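Local coordinates for protein glucose-6-phosphate isomerase (Chlamydia trachomatis D/UW-3/CX, PDB 6OTU) that catalyses the reversible isomerisation of glucose-6-phosphate to fructose-6-phosphate, at residues Thr60-Leu68 / Leu320-Tyr330; Leu430-Gly440 / Lys451-Leu459. One frame throughout, in Å; residues are numbered along the deposited sequence.

Contact 1: Thr60-Leu68 / Leu320-Tyr330; sequences TERVDDRCL and LGVWNRNLLGY
At the C-terminal end of helix 313-327, Trp323 presses one face of its indole against Val63 of the loop leading into helix 65-77 and Cys67 of that helix's first turn. Its CG stands anti to the backbone N (chi1 172°), which carries the ring across. Val63 CG1 sits over the five-membered ring, shifted toward the rim and 3.6 Å from the centroid, in a CH-pi contact. Cys67 SG lies on the same face, 3.6 Å from the centroid of the six-membered ring and 5° off its normal, a sulfur-aromatic contact. Leu328 CG covers the opposite face toward its rim. Trp323 NE1 also gives a weak, bent hydrogen bond to Arg62 O at 2.8 Å. Leu320 CD2 extends the apolar patch to Val63 CG1, at 3.9 Å.

Next to the indole, Glu61, Asn324 and a water form a polar cluster. Asn324 ND2 donates to Glu61 OE1 at 3.1 Å (160°), on the syn side but tilted out of the carboxylate plane, and close to the plane of its own amide. The water joins Glu61 OE1, Asn324 OD1 and Arg62 N, so both ends of the amide are used and its flip is fixed. Arg62 NE is held by Ile31 O.

Arg62 centres an inverse gamma turn, and Asp64 is the N-cap, its OD1 accepting from Cys67 N at 3.1 Å. This is tryptophan-centred packing of a helix end against a capped helix start and its approach loop.

Contact 2: Leu430-Gly440 / Lys451-Leu459; sequences LVAQSLALAQG and KGNSPSSIL
This is helix-on-strand packing in an alpha/beta domain: helix 422-439 lies over strand 456-461 of the six-stranded mixed sheet and runs nearly antiparallel to it. The axes of the short segments 430-439 and 456-459 approach to 8.9 Å, at 160°; the loop after Gly440 reverses the chain, and strand 456-461 runs back along the helix.

Along the strand, Ser456 and Ile458, two residues apart, point toward the helix, while Ser457 between them points away. Leu430 CD2 reaches Ile458 CG2 at 3.8 Å, the two side chains sliding past each other in opposite directions. The CD1 end of the same isoleucine lies against Ser434, which also touches Phe403 of strand 401-406. Leu437 lies against Ser454, its CD2 near the serine OG, and is backed by Leu392 and His393 of helix 389-394.

At the helix end the main chains meet directly. The last in-helix bond runs from Gly440 N to Ala436 O, and the incoming chain takes up the next two carbonyls: Ser454 N donates to Leu437 O at 3.0 Å and Asn453 N to Ala438 O at 2.9 Å, both donors standing above the carbonyl planes. Gly452 CA adds a CA-H...O contact to Leu437 O. Gly440 and Gly452, both with positive phi, bring their CA atoms to 3.7 Å, a spacing with no space for a beta carbon on either. Asn453 turns away from the helix, its OD1 accepting from Leu33 N and its ND2 bonding Asp32 OD1.

Midway along, the Ser456 hydroxyl is set between its backbone N and carbonyl carbon (chi1 57°), that of Ser434 anti to its N (chi1 164°); the two buried OG atoms share a hydrogen bond of 3.0 Å, and Ser434 OG is also bonded to Thr60 OG1.

Contact 1 closes before contact 2 opens along the chain, yet their centres lie about 15 Å apart and they touch. Thr60, just after strand 54-57, is the joint: its OG1 probably bonds both Ser456 O (2.7 Å) and Ser434 OG, while Glu61 and Arg62 pack on the 453-456 segment. The six-stranded mixed sheet ties them further, since strand 456-461 pairs antiparallel with 54-57, and strand 332-337 follows helix 313-327. Both lie away from the annotated active-site residues. Helix 422-439 packs on the second subunit (Val431 on Leu528 and Gln433 on Gly500 of that chain), placing contact 2 at the dimer interface; Arg325 of segment 320-330, which does not touch 60-68, salt-bridges Asp397 of that subunit.

Contact 1: Thr60-Leu68 / Leu320-Tyr330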
loop_
_atom_site.group_PDB
_atom_site.type_symbol
_atom_site.label_atom_id
_atom_site.label_comp_id
_atom_site.label_asym_id
_atom_site.label_seq_id
_atom_site.Cartn_x
_atom_site.Cartn_y
_atom_site.Cartn_z
ATOM N N THR A 60 -11.899 -21.167 5.621
ATOM C CA THR A 60 -10.584 -20.878 6.184
ATOM C C THR A 60 -10.602 -19.722 7.192
ATOM O O THR A 60 -9.541 -19.199 7.532
ATOM C CB THR A 60 -9.591 -20.590 5.055
ATOM O OG1 THR A 60 -10.155 -19.625 4.154
ATOM C CG2 THR A 60 -9.279 -21.872 4.273
ATOM N N GLU A 61 -11.781 -19.301 7.656
ATOM C CA GLU A 61 -11.913 -18.445 8.834
ATOM C C GLU A 61 -12.130 -19.321 10.060
ATOM O O GLU A 61 -12.679 -20.421 9.964
ATOM C CB GLU A 61 -13.091 -17.474 8.706
ATOM C CG GLU A 61 -13.058 -16.550 7.498
ATOM C CD GLU A 61 -12.281 -15.288 7.750
ATOM O OE1 GLU A 61 -11.749 -15.120 8.872
ATOM O OE2 GLU A 61 -12.182 -14.466 6.814
ATOM N N ARG A 62 -11.689 -18.829 11.219
ATOM C CA ARG A 62 -11.790 -19.581 12.475
ATOM C C ARG A 62 -13.193 -19.420 13.066
ATOM O O ARG A 62 -13.402 -18.829 14.129
ATOM C CB ARG A 62 -10.719 -19.126 13.458
ATOM C CG ARG A 62 -9.299 -19.350 12.969
ATOM C CD ARG A 62 -8.279 -19.194 14.094
ATOM N NE ARG A 62 -8.254 -20.341 14.993
ATOM C CZ ARG A 62 -7.446 -20.443 16.043
ATOM N NH1 ARG A 62 -6.615 -19.448 16.322
ATOM N NH2 ARG A 62 -7.471 -21.526 16.818
ATOM N N VAL A 63 -14.172 -19.971 12.350
ATOM C CA VAL A 63 -15.574 -19.901 12.754
ATOM C C VAL A 63 -16.209 -21.274 12.567
ATOM O O VAL A 63 -15.854 -22.019 11.646
ATOM C CB VAL A 63 -16.342 -18.815 11.966
ATOM C CG1 VAL A 63 -15.848 -17.423 12.355
ATOM C CG2 VAL A 63 -16.207 -19.028 10.460
ATOM N N ASP A 64 -17.124 -21.622 13.469
ATOM C CA ASP A 64 -17.946 -22.822 13.375
ATOM C C ASP A 64 -19.410 -22.405 13.506
ATOM O O ASP A 64 -19.724 -21.215 13.638
ATOM C CB ASP A 64 -17.547 -23.863 14.435
ATOM C CG ASP A 64 -17.556 -23.296 15.864
ATOM O OD1 ASP A 64 -18.169 -22.233 16.085
ATOM O OD2 ASP A 64 -16.969 -23.922 16.776
ATOM N N ASP A 65 -20.312 -23.400 13.482
ATOM C CA ASP A 65 -21.742 -23.106 13.411
ATOM C C ASP A 65 -22.229 -22.331 14.637
ATOM O O ASP A 65 -23.067 -21.427 14.517
ATOM C CB ASP A 65 -22.517 -24.420 13.235
ATOM C CG ASP A 65 -22.326 -25.014 11.842
ATOM O OD1 ASP A 65 -21.681 -24.343 10.993
ATOM O OD2 ASP A 65 -22.812 -26.127 11.583
ATOM N N ARG A 66 -21.714 -22.674 15.823
ATOM C CA ARG A 66 -22.053 -21.951 17.049
ATOM C C ARG A 66 -21.727 -20.469 16.913
ATOM O O ARG A 66 -22.555 -19.599 17.214
ATOM C CB ARG A 66 -21.286 -22.567 18.223
ATOM C CG ARG A 66 -21.600 -21.993 19.591
ATOM C CD ARG A 66 -21.054 -22.864 20.737
ATOM N NE ARG A 66 -19.591 -22.884 20.783
ATOM C CZ ARG A 66 -18.872 -22.556 21.852
ATOM N NH1 ARG A 66 -19.487 -22.177 22.966
ATOM N NH2 ARG A 66 -17.544 -22.610 21.808
ATOM N N CYS A 67 -20.516 -20.174 16.445
ATOM C CA CYS A 67 -20.056 -18.803 16.261
ATOM C C CYS A 67 -20.912 -18.040 15.244
ATOM O O CYS A 67 -21.287 -16.879 15.470
ATOM C CB CYS A 67 -18.591 -18.854 15.821
ATOM S SG CYS A 67 -17.941 -17.337 15.218
ATOM N N LEU A 68 -21.228 -18.677 14.114
ATOM C CA LEU A 68 -22.033 -18.042 13.079
ATOM C C LEU A 68 -23.485 -17.840 13.512
ATOM O O LEU A 68 -24.141 -16.912 13.027
ATOM C CB LEU A 68 -21.977 -18.871 11.789
ATOM C CG LEU A 68 -20.583 -18.971 11.145
ATOM C CD1 LEU A 68 -20.530 -20.146 10.182
ATOM C CD2 LEU A 68 -20.184 -17.673 10.445
ATOM N N LEU A 320 -17.731 -11.327 9.956
ATOM C CA LEU A 320 -16.449 -12.034 10.038
ATOM C C LEU A 320 -15.308 -11.073 10.381
ATOM O O LEU A 320 -14.382 -11.430 11.120
ATOM C CB LEU A 320 -16.169 -12.753 8.720
ATOM C CG LEU A 320 -17.067 -13.957 8.395
ATOM C CD1 LEU A 320 -16.913 -14.383 6.948
ATOM C CD2 LEU A 320 -16.766 -15.122 9.345
ATOM N N GLY A 321 -15.355 -9.846 9.862
ATOM C CA GLY A 321 -14.346 -8.864 10.252
ATOM C C GLY A 321 -14.439 -8.498 11.723
ATOM O O GLY A 321 -13.422 -8.373 12.406
ATOM N N VAL A 322 -15.668 -8.338 12.228
ATOM C CA VAL A 322 -15.892 -8.039 13.642
ATOM C C VAL A 322 -15.395 -9.190 14.510
ATOM O O VAL A 322 -14.786 -8.973 15.566
ATOM C CB VAL A 322 -17.389 -7.747 13.886
ATOM C CG1 VAL A 322 -17.746 -7.862 15.361
ATOM C CG2 VAL A 322 -17.789 -6.394 13.307
ATOM N N TRP A 323 -15.639 -10.432 14.068
ATOM C CA TRP A 323 -15.083 -11.606 14.747
ATOM C C TRP A 323 -13.567 -11.521 14.834
ATOM O O TRP A 323 -12.989 -11.646 15.917
ATOM C CB TRP A 323 -15.514 -12.883 14.025
ATOM C CG TRP A 323 -14.875 -14.164 14.504
ATOM C CD1 TRP A 323 -13.959 -14.927 13.827
ATOM C CD2 TRP A 323 -15.152 -14.873 15.732
ATOM N NE1 TRP A 323 -13.636 -16.041 14.559
ATOM C CE2 TRP A 323 -14.348 -16.036 15.732
ATOM C CE3 TRP A 323 -15.985 -14.625 16.834
ATOM C CZ2 TRP A 323 -14.343 -16.948 16.795
ATOM C CZ3 TRP A 323 -15.982 -15.540 17.896
ATOM C CH2 TRP A 323 -15.168 -16.687 17.861
ATOM N N ASN A 324 -12.907 -11.269 13.706
ATOM C CA ASN A 324 -11.452 -11.181 13.720
ATOM C C ASN A 324 -10.968 -9.982 14.531
ATOM O O ASN A 324 -10.028 -10.099 15.323
ATOM C CB ASN A 324 -10.928 -11.106 12.285
ATOM C CG ASN A 324 -10.895 -12.470 11.598
ATOM O OD1 ASN A 324 -10.712 -13.505 12.241
ATOM N ND2 ASN A 324 -11.073 -12.469 10.284
ATOM N N ARG A 325 -11.602 -8.824 14.363
ATOM C CA ARG A 325 -11.069 -7.603 14.966
ATOM C C ARG A 325 -11.332 -7.550 16.469
ATOM O O ARG A 325 -10.396 -7.430 17.264
ATOM C CB ARG A 325 -11.661 -6.369 14.272
ATOM C CG ARG A 325 -11.352 -5.026 14.947
ATOM C CD ARG A 325 -9.862 -4.688 14.964
ATOM N NE ARG A 325 -9.680 -3.243 14.976
ATOM C CZ ARG A 325 -8.777 -2.574 15.695
ATOM N NH1 ARG A 325 -7.942 -3.205 16.509
ATOM N NH2 ARG A 325 -8.721 -1.253 15.600
ATOM N N ASN A 326 -12.599 -7.630 16.873
ATOM C CA ASN A 326 -12.971 -7.478 18.278
ATOM C C ASN A 326 -12.918 -8.780 19.068
ATOM O O ASN A 326 -12.592 -8.764 20.256
ATOM C CB ASN A 326 -14.387 -6.884 18.401
ATOM C CG ASN A 326 -14.576 -5.614 17.562
ATOM O OD1 ASN A 326 -15.264 -5.627 16.527
ATOM N ND2 ASN A 326 -13.963 -4.520 18.003
ATOM N N LEU A 327 -13.249 -9.909 18.469
ATOM C CA LEU A 327 -13.309 -11.104 19.300
ATOM C C LEU A 327 -11.985 -11.844 19.369
ATOM O O LEU A 327 -11.605 -12.291 20.452
ATOM C CB LEU A 327 -14.427 -12.019 18.814
ATOM C CG LEU A 327 -15.648 -11.276 19.357
ATOM C CD1 LEU A 327 -16.873 -11.528 18.535
ATOM C CD2 LEU A 327 -15.870 -11.645 20.820
ATOM N N LEU A 328 -11.259 -11.954 18.254
ATOM C CA LEU A 328 -9.954 -12.611 18.241
ATOM C C LEU A 328 -8.806 -11.639 18.451
ATOM O O LEU A 328 -7.688 -12.074 18.759
ATOM C CB LEU A 328 -9.743 -13.359 16.922
ATOM C CG LEU A 328 -10.714 -14.511 16.686
ATOM C CD1 LEU A 328 -10.197 -15.336 15.528
ATOM C CD2 LEU A 328 -10.906 -15.354 17.954
ATOM N N GLY A 329 -9.056 -10.346 18.250
ATOM C CA GLY A 329 -8.105 -9.306 18.567
ATOM C C GLY A 329 -7.094 -8.950 17.499
ATOM O O GLY A 329 -6.074 -8.339 17.824
ATOM N N TYR A 330 -7.327 -9.294 16.241
ATOM C CA TYR A 330 -6.331 -8.974 15.223
ATOM C C TYR A 330 -6.506 -7.523 14.778
ATOM O O TYR A 330 -7.591 -7.156 14.322
ATOM C CB TYR A 330 -6.439 -9.930 14.039
ATOM C CG TYR A 330 -6.457 -11.409 14.420
ATOM C CD1 TYR A 330 -5.547 -11.926 15.343
ATOM C CD2 TYR A 330 -7.395 -12.295 13.852
ATOM C CE1 TYR A 330 -5.563 -13.285 15.690
ATOM C CE2 TYR A 330 -7.405 -13.645 14.182
ATOM C CZ TYR A 330 -6.494 -14.128 15.100
ATOM O OH TYR A 330 -6.520 -15.455 15.439
HETATM O O HOH W 1 -11.584 -16.038 11.592
HETATM O O HOH W 2 -5.226 -17.600 14.969
#

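Contact 2: Leu430-Gly440 / Lys451-Leu459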
loop_
_atom_site.group_PDB
_atom_site.type_symbol
_atom_site.label_atom_id
_atom_site.label_comp_id
_atom_site.label_asym_id
_atom_site.label_seq_id
_atom_site.Cartn_x
_atom_site.Cartn_y
_atom_site.Cartn_z
ATOM N N LEU A 430 -3.710 -18.631 -5.336
ATOM C CA LEU A 430 -4.554 -18.052 -4.290
ATOM C C LEU A 430 -5.123 -19.143 -3.387
ATOM O O LEU A 430 -5.007 -19.076 -2.156
ATOM C CB LEU A 430 -5.677 -17.215 -4.928
ATOM C CG LEU A 430 -6.697 -16.396 -4.117
ATOM C CD1 LEU A 430 -7.526 -15.484 -5.041
ATOM C CD2 LEU A 430 -7.645 -17.236 -3.225
ATOM N N VAL A 431 -5.746 -20.160 -3.987
ATOM C CA VAL A 431 -6.329 -21.261 -3.220
ATOM C C VAL A 431 -5.267 -21.934 -2.353
ATOM O O VAL A 431 -5.475 -22.179 -1.159
ATOM C CB VAL A 431 -7.001 -22.274 -4.168
ATOM C CG1 VAL A 431 -7.336 -23.551 -3.431
ATOM C CG2 VAL A 431 -8.258 -21.654 -4.839
ATOM N N ALA A 432 -4.110 -22.244 -2.943
ATOM C CA ALA A 432 -3.084 -22.964 -2.194
ATOM C C ALA A 432 -2.623 -22.172 -0.976
ATOM O O ALA A 432 -2.328 -22.761 0.073
ATOM C CB ALA A 432 -1.892 -23.295 -3.087
ATOM N N GLN A 433 -2.576 -20.837 -1.088
ATOM C CA GLN A 433 -2.041 -20.005 -0.010
ATOM C C GLN A 433 -3.034 -19.865 1.136
ATOM O O GLN A 433 -2.648 -19.925 2.311
ATOM C CB GLN A 433 -1.645 -18.629 -0.558
ATOM C CG GLN A 433 -0.415 -18.675 -1.442
ATOM C CD GLN A 433 0.878 -18.390 -0.673
ATOM O OE1 GLN A 433 0.851 -18.081 0.524
ATOM N NE2 GLN A 433 2.021 -18.503 -1.363
ATOM N N SER A 434 -4.309 -19.675 0.809
ATOM C CA SER A 434 -5.360 -19.660 1.822
ATOM C C SER A 434 -5.373 -20.969 2.624
ATOM O O SER A 434 -5.318 -20.958 3.861
ATOM C CB SER A 434 -6.706 -19.399 1.137
ATOM O OG SER A 434 -7.802 -19.713 1.961
ATOM N N LEU A 435 -5.412 -22.112 1.933
ATOM C CA LEU A 435 -5.309 -23.403 2.617
ATOM C C LEU A 435 -4.037 -23.505 3.453
ATOM O O LEU A 435 -4.076 -23.957 4.604
ATOM C CB LEU A 435 -5.364 -24.535 1.598
ATOM C CG LEU A 435 -6.768 -24.755 1.041
ATOM C CD1 LEU A 435 -6.744 -25.836 -0.003
ATOM C CD2 LEU A 435 -7.730 -25.133 2.147
ATOM N N ALA A 436 -2.899 -23.086 2.893
ATOM C CA ALA A 436 -1.640 -23.172 3.624
ATOM C C ALA A 436 -1.665 -22.288 4.864
ATOM O O ALA A 436 -1.233 -22.713 5.942
ATOM C CB ALA A 436 -0.480 -22.797 2.703
ATOM N N LEU A 437 -2.199 -21.064 4.737
ATOM C CA LEU A 437 -2.277 -20.161 5.884
ATOM C C LEU A 437 -3.166 -20.741 6.977
ATOM O O LEU A 437 -2.864 -20.608 8.167
ATOM C CB LEU A 437 -2.789 -18.778 5.449
ATOM C CG LEU A 437 -1.790 -17.831 4.762
ATOM C CD1 LEU A 437 -2.489 -16.665 4.045
ATOM C CD2 LEU A 437 -0.737 -17.312 5.746
ATOM N N ALA A 438 -4.260 -21.399 6.591
ATOM C CA ALA A 438 -5.186 -21.958 7.574
ATOM C C ALA A 438 -4.668 -23.255 8.206
ATOM O O ALA A 438 -4.844 -23.475 9.411
ATOM C CB ALA A 438 -6.547 -22.195 6.923
ATOM N N GLN A 439 -4.061 -24.139 7.415
ATOM C CA GLN A 439 -3.688 -25.456 7.921
ATOM C C GLN A 439 -2.273 -25.512 8.461
ATOM O O GLN A 439 -2.000 -26.320 9.351
ATOM C CB GLN A 439 -3.795 -26.521 6.829
ATOM C CG GLN A 439 -5.191 -26.899 6.440
ATOM C CD GLN A 439 -5.193 -27.925 5.334
ATOM O OE1 GLN A 439 -4.512 -27.758 4.323
ATOM N NE2 GLN A 439 -5.940 -29.009 5.526
ATOM N N GLY A 440 -1.360 -24.704 7.925
ATOM C CA GLY A 440 0.037 -24.800 8.318
ATOM C C GLY A 440 0.669 -26.121 7.914
ATOM O O GLY A 440 0.110 -26.912 7.146
ATOM N N LYS A 451 2.802 -22.560 11.550
ATOM C CA LYS A 451 1.871 -22.859 12.632
ATOM C C LYS A 451 0.434 -22.855 12.147
ATOM O O LYS A 451 -0.417 -23.529 12.739
ATOM C CB LYS A 451 2.050 -21.854 13.777
ATOM C CG LYS A 451 3.524 -21.667 14.228
ATOM C CD LYS A 451 3.670 -20.722 15.452
ATOM C CE LYS A 451 4.887 -19.773 15.346
ATOM N NZ LYS A 451 4.574 -18.435 14.711
ATOM N N GLY A 452 0.142 -22.107 11.082
ATOM C CA GLY A 452 -1.194 -22.122 10.524
ATOM C C GLY A 452 -2.153 -21.339 11.408
ATOM O O GLY A 452 -1.756 -20.488 12.206
ATOM N N ASN A 453 -3.441 -21.659 11.257
ATOM C CA ASN A 453 -4.525 -20.974 11.967
ATOM C C ASN A 453 -4.556 -19.482 11.667
ATOM O O ASN A 453 -5.047 -18.691 12.470
ATOM C CB ASN A 453 -4.454 -21.204 13.481
ATOM C CG ASN A 453 -5.343 -22.350 13.927
ATOM O OD1 ASN A 453 -6.361 -22.636 13.290
ATOM N ND2 ASN A 453 -4.960 -23.021 15.004
ATOM N N SER A 454 -4.057 -19.084 10.502
ATOM C CA SER A 454 -4.137 -17.697 10.080
ATOM C C SER A 454 -5.336 -17.580 9.145
ATOM O O SER A 454 -5.345 -18.221 8.077
ATOM C CB SER A 454 -2.841 -17.263 9.388
ATOM O OG SER A 454 -3.001 -16.123 8.578
ATOM N N PRO A 455 -6.376 -16.831 9.512
ATOM C CA PRO A 455 -7.659 -16.942 8.807
ATOM C C PRO A 455 -7.706 -16.150 7.506
ATOM O O PRO A 455 -7.001 -15.159 7.311
ATOM C CB PRO A 455 -8.662 -16.374 9.822
ATOM C CG PRO A 455 -7.859 -15.424 10.634
ATOM C CD PRO A 455 -6.474 -15.990 10.723
ATOM N N SER A 456 -8.593 -16.596 6.614
ATOM C CA SER A 456 -8.790 -15.882 5.363
ATOM C C SER A 456 -10.148 -16.232 4.775
ATOM O O SER A 456 -10.767 -17.238 5.143
ATOM C CB SER A 456 -7.672 -16.185 4.350
ATOM O OG SER A 456 -7.555 -17.572 4.086
ATOM N N SER A 457 -10.600 -15.372 3.857
ATOM C CA SER A 457 -11.759 -15.634 3.017
ATOM C C SER A 457 -11.385 -15.430 1.551
ATOM O O SER A 457 -10.353 -14.835 1.215
ATOM C CB SER A 457 -12.959 -14.743 3.390
ATOM O OG SER A 457 -12.744 -13.391 3.023
ATOM N N ILE A 458 -12.256 -15.930 0.680
ATOM C CA ILE A 458 -12.033 -15.987 -0.760
ATOM C C ILE A 458 -13.298 -15.484 -1.437
ATOM O O ILE A 458 -14.370 -16.074 -1.265
ATOM C CB ILE A 458 -11.712 -17.414 -1.252
ATOM C CG1 ILE A 458 -10.541 -18.035 -0.484
ATOM C CG2 ILE A 458 -11.436 -17.404 -2.744
ATOM C CD1 ILE A 458 -10.218 -19.487 -0.907
ATOM N N LEU A 459 -13.169 -14.419 -2.216
ATOM C CA LEU A 459 -14.257 -13.893 -3.022
ATOM C C LEU A 459 -13.857 -13.986 -4.488
ATOM O O LEU A 459 -12.793 -13.480 -4.868
ATOM C CB LEU A 459 -14.558 -12.448 -2.629
ATOM C CG LEU A 459 -15.739 -11.809 -3.349
ATOM C CD1 LEU A 459 -17.030 -12.554 -3.030
ATOM C CD2 LEU A 459 -15.830 -10.335 -2.974
#